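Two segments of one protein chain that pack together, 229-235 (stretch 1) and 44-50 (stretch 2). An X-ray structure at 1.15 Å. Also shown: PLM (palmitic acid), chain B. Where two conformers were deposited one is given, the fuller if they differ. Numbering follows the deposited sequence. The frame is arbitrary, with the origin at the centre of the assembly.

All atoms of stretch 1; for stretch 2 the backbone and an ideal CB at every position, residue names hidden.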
# COMPACT_ATOMS: atom_id res chain seq x y z
N SER A 229 7.50 9.42 -6.06
CA SER A 229 6.39 8.48 -6.06
C SER A 229 6.56 7.55 -7.22
O SER A 229 6.18 7.82 -8.35
CB SER A 229 5.05 9.21 -6.10
OG SER A 229 4.96 10.15 -5.04
N ALA A 230 7.26 6.46 -6.93
CA ALA A 230 7.67 5.47 -7.94
C ALA A 230 7.95 4.18 -7.16
O ALA A 230 7.46 4.01 -6.04
CB ALA A 230 8.88 5.98 -8.67
N GLY A 231 8.66 3.26 -7.81
CA GLY A 231 8.97 1.98 -7.19
C GLY A 231 10.42 1.88 -6.84
O GLY A 231 11.22 2.81 -6.94
N PRO A 232 10.82 0.69 -6.35
CA PRO A 232 12.17 0.50 -5.85
C PRO A 232 13.27 0.81 -6.87
O PRO A 232 14.25 1.46 -6.55
CB PRO A 232 12.19 -0.99 -5.43
CG PRO A 232 10.77 -1.30 -5.07
CD PRO A 232 9.95 -0.47 -6.05
N GLN A 233 13.08 0.36 -8.11
CA GLN A 233 14.08 0.59 -9.14
C GLN A 233 14.36 2.07 -9.33
O GLN A 233 15.51 2.53 -9.43
CB GLN A 233 13.65 -0.03 -10.45
CG GLN A 233 14.47 0.37 -11.67
CD GLN A 233 13.89 -0.20 -12.95
OE1 GLN A 233 14.62 -0.74 -13.76
NE2 GLN A 233 12.60 -0.05 -13.13
N GLN A 234 13.31 2.89 -9.39
CA GLN A 234 13.46 4.34 -9.56
C GLN A 234 14.12 4.95 -8.35
O GLN A 234 14.94 5.87 -8.49
CB GLN A 234 12.15 5.03 -9.88
CG GLN A 234 11.59 4.68 -11.24
CD GLN A 234 10.77 3.41 -11.31
OE1 GLN A 234 10.30 2.91 -10.31
NE2 GLN A 234 10.57 2.92 -12.54
N ALA A 235 13.76 4.49 -7.16
CA ALA A 235 14.38 5.03 -5.95
C ALA A 235 15.88 4.78 -5.94
O ALA A 235 16.66 5.67 -5.62
CB ALA A 235 13.76 4.42 -4.70
N UNK A 44 6.91 -7.23 -12.56
CA UNK A 44 7.22 -5.86 -12.92
C UNK A 44 7.95 -5.10 -11.87
O UNK A 44 8.66 -5.67 -11.03
CB UNK A 44 5.93 -5.11 -13.27
N UNK A 45 7.76 -3.77 -11.87
CA UNK A 45 8.49 -2.90 -10.97
C UNK A 45 8.25 -3.24 -9.49
O UNK A 45 9.07 -2.92 -8.67
CB UNK A 45 8.10 -1.45 -11.24
N UNK A 46 7.12 -3.83 -9.16
CA UNK A 46 6.82 -4.18 -7.77
C UNK A 46 7.02 -5.66 -7.44
O UNK A 46 6.64 -6.07 -6.36
CB UNK A 46 5.38 -3.79 -7.45
N UNK A 47 7.63 -6.43 -8.33
CA UNK A 47 7.81 -7.88 -8.14
C UNK A 47 8.16 -8.35 -6.70
O UNK A 47 7.47 -9.20 -6.20
CB UNK A 47 8.92 -8.35 -9.08
N UNK A 48 9.19 -7.78 -6.06
CA UNK A 48 9.52 -8.42 -4.76
C UNK A 48 8.47 -8.09 -3.70
O UNK A 48 8.25 -8.87 -2.77
CB UNK A 48 10.90 -7.97 -4.27
N UNK A 49 7.83 -6.92 -3.82
CA UNK A 49 6.81 -6.49 -2.86
C UNK A 49 5.52 -7.24 -3.10
O UNK A 49 4.89 -7.69 -2.14
CB UNK A 49 6.57 -4.98 -2.95
N UNK A 50 5.13 -7.46 -4.34
CA UNK A 50 3.96 -8.27 -4.61
C UNK A 50 4.14 -9.70 -4.11
O UNK A 50 3.21 -10.30 -3.57
CB UNK A 50 3.66 -8.27 -6.11
C1 PLM B . 0.35 2.19 -6.82
O1 PLM B . -0.48 2.68 -6.01
O2 PLM B . 0.11 1.92 -8.02
C2 PLM B . 1.68 1.72 -6.27
C3 PLM B . 1.45 0.29 -5.63
C4 PLM B . 2.64 -0.22 -4.85
C5 PLM B . 2.44 -1.59 -4.30
C6 PLM B . 3.54 -2.18 -3.39
C7 PLM B . 3.24 -1.87 -1.93
C8 PLM B . 4.33 -2.23 -0.95
C9 PLM B . 3.92 -2.22 0.51
CA PLM B . 4.12 -0.86 1.23
CB PLM B . 3.37 -0.94 2.62
CC PLM B . 2.40 0.27 2.80
CD PLM B . 1.29 0.02 3.80
CE PLM B . 0.28 1.15 4.00
CF PLM B . -1.07 0.60 4.48
CG PLM B . -1.17 0.40 5.99

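Position 44 lies out of reach of stretch 1, with nothing there within 5.5 Å of its ideal CB. Its phi/psi of -91/-152 does not exclude a side chain, so stretch 1 leaves the choice open. The residue is Gly 44; it opens a type I turn, closed by the hydrogen bond from the backbone N of position 47 to Gly 44 O (3.0 Å).

Position 45 points its CA-to-CB bond toward stretch 1, with Gly 231 opposite it in the backbone register. The ideal CB stands 5.0 Å from Gln 234 OE1 and 5.1 Å from Gln 233 NE2, which leaves room for a side chain of modest size. A small polar group could exploit the amides; a compact aliphatic one could fill the space. The residue is Val 45. Its CG2 comes 3.6 Å from Gln 234 OE1 and 4.2 Å from both Gln 233 NE2 and Gly 231 CA. Glycine at 231 matters here: an ideal CB on it would fall 2.9 Å from Val 45 CG2, a clash. The backbone contributes too, since one water donates to Val 45 O (2.7 Å) and accepts from Gln 233 N (2.9 Å).

Position 46 directs CA-to-CB sideways, and its ideal CB has no atom of stretch 1 within 5.5 Å, so only a long side chain could reach across. Farther out lie the carbonyl of Ala 230, the CA of Gly 231 and the ring of Pro 232, while the palmitic acid chain runs nearby. A long aliphatic residue or an aromatic would suit, and a terminal donor could meet the carbonyl. The residue is Tyr 46, chi1 -70° (m). Its OH approaches Ala 230 O at 3.0 Å in a weak hydrogen bond, near the ring plane; whether this acceptor takes the proton is not settled. Pro 232 CD packs at 3.8 Å from Tyr 46 CE1, and one ring face is covered by palmitic acid, with C4 3.7 Å from Tyr 46 CZ.

Position 47 is out of reach, and many residues would fit; it is Ala 47.

Position 48 points toward stretch 1 but across a gap. Its phi of -73° permits proline among others, and Pro 48 CG stays 5.1 Å from Pro 232 CG.

Position 49 also points toward stretch 1, near Pro 232 and the lipid, favouring a branched or extended apolar chain. Leu 49 (m, t) places CD1 4.1 Å from Pro 232 CG and 3.9 Å from palmitic acid C8.

Position 50 is out of reach and unconstrained by stretch 1; it is Gly 50, whose N bonds Tyr 46 O (2.9 Å).

Stretch 2, residues 44-50: GVYAPLG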
# COMPACT_ATOMS: atom_id res chain seq x y z
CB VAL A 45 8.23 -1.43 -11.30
CG1 VAL A 45 6.84 -1.04 -10.89
CG2 VAL A 45 9.26 -0.51 -10.58
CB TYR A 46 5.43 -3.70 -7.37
CG TYR A 46 5.41 -2.20 -7.28
CD1 TYR A 46 6.11 -1.57 -6.32
CD2 TYR A 46 4.70 -1.42 -8.18
CE1 TYR A 46 6.15 -0.19 -6.20
CE2 TYR A 46 4.70 -0.01 -8.08
CZ TYR A 46 5.43 0.59 -7.10
OH TYR A 46 5.42 1.94 -6.95
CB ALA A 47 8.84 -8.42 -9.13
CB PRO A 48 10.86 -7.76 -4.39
CG PRO A 48 10.86 -6.44 -5.10
CD PRO A 48 10.17 -6.76 -6.42
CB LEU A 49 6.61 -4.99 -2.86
CG LEU A 49 7.84 -4.24 -2.31
CD1 LEU A 49 7.79 -2.80 -2.73
CD2 LEU A 49 7.94 -4.30 -0.80
O HOH W 1 11.66 -2.12 -8.80
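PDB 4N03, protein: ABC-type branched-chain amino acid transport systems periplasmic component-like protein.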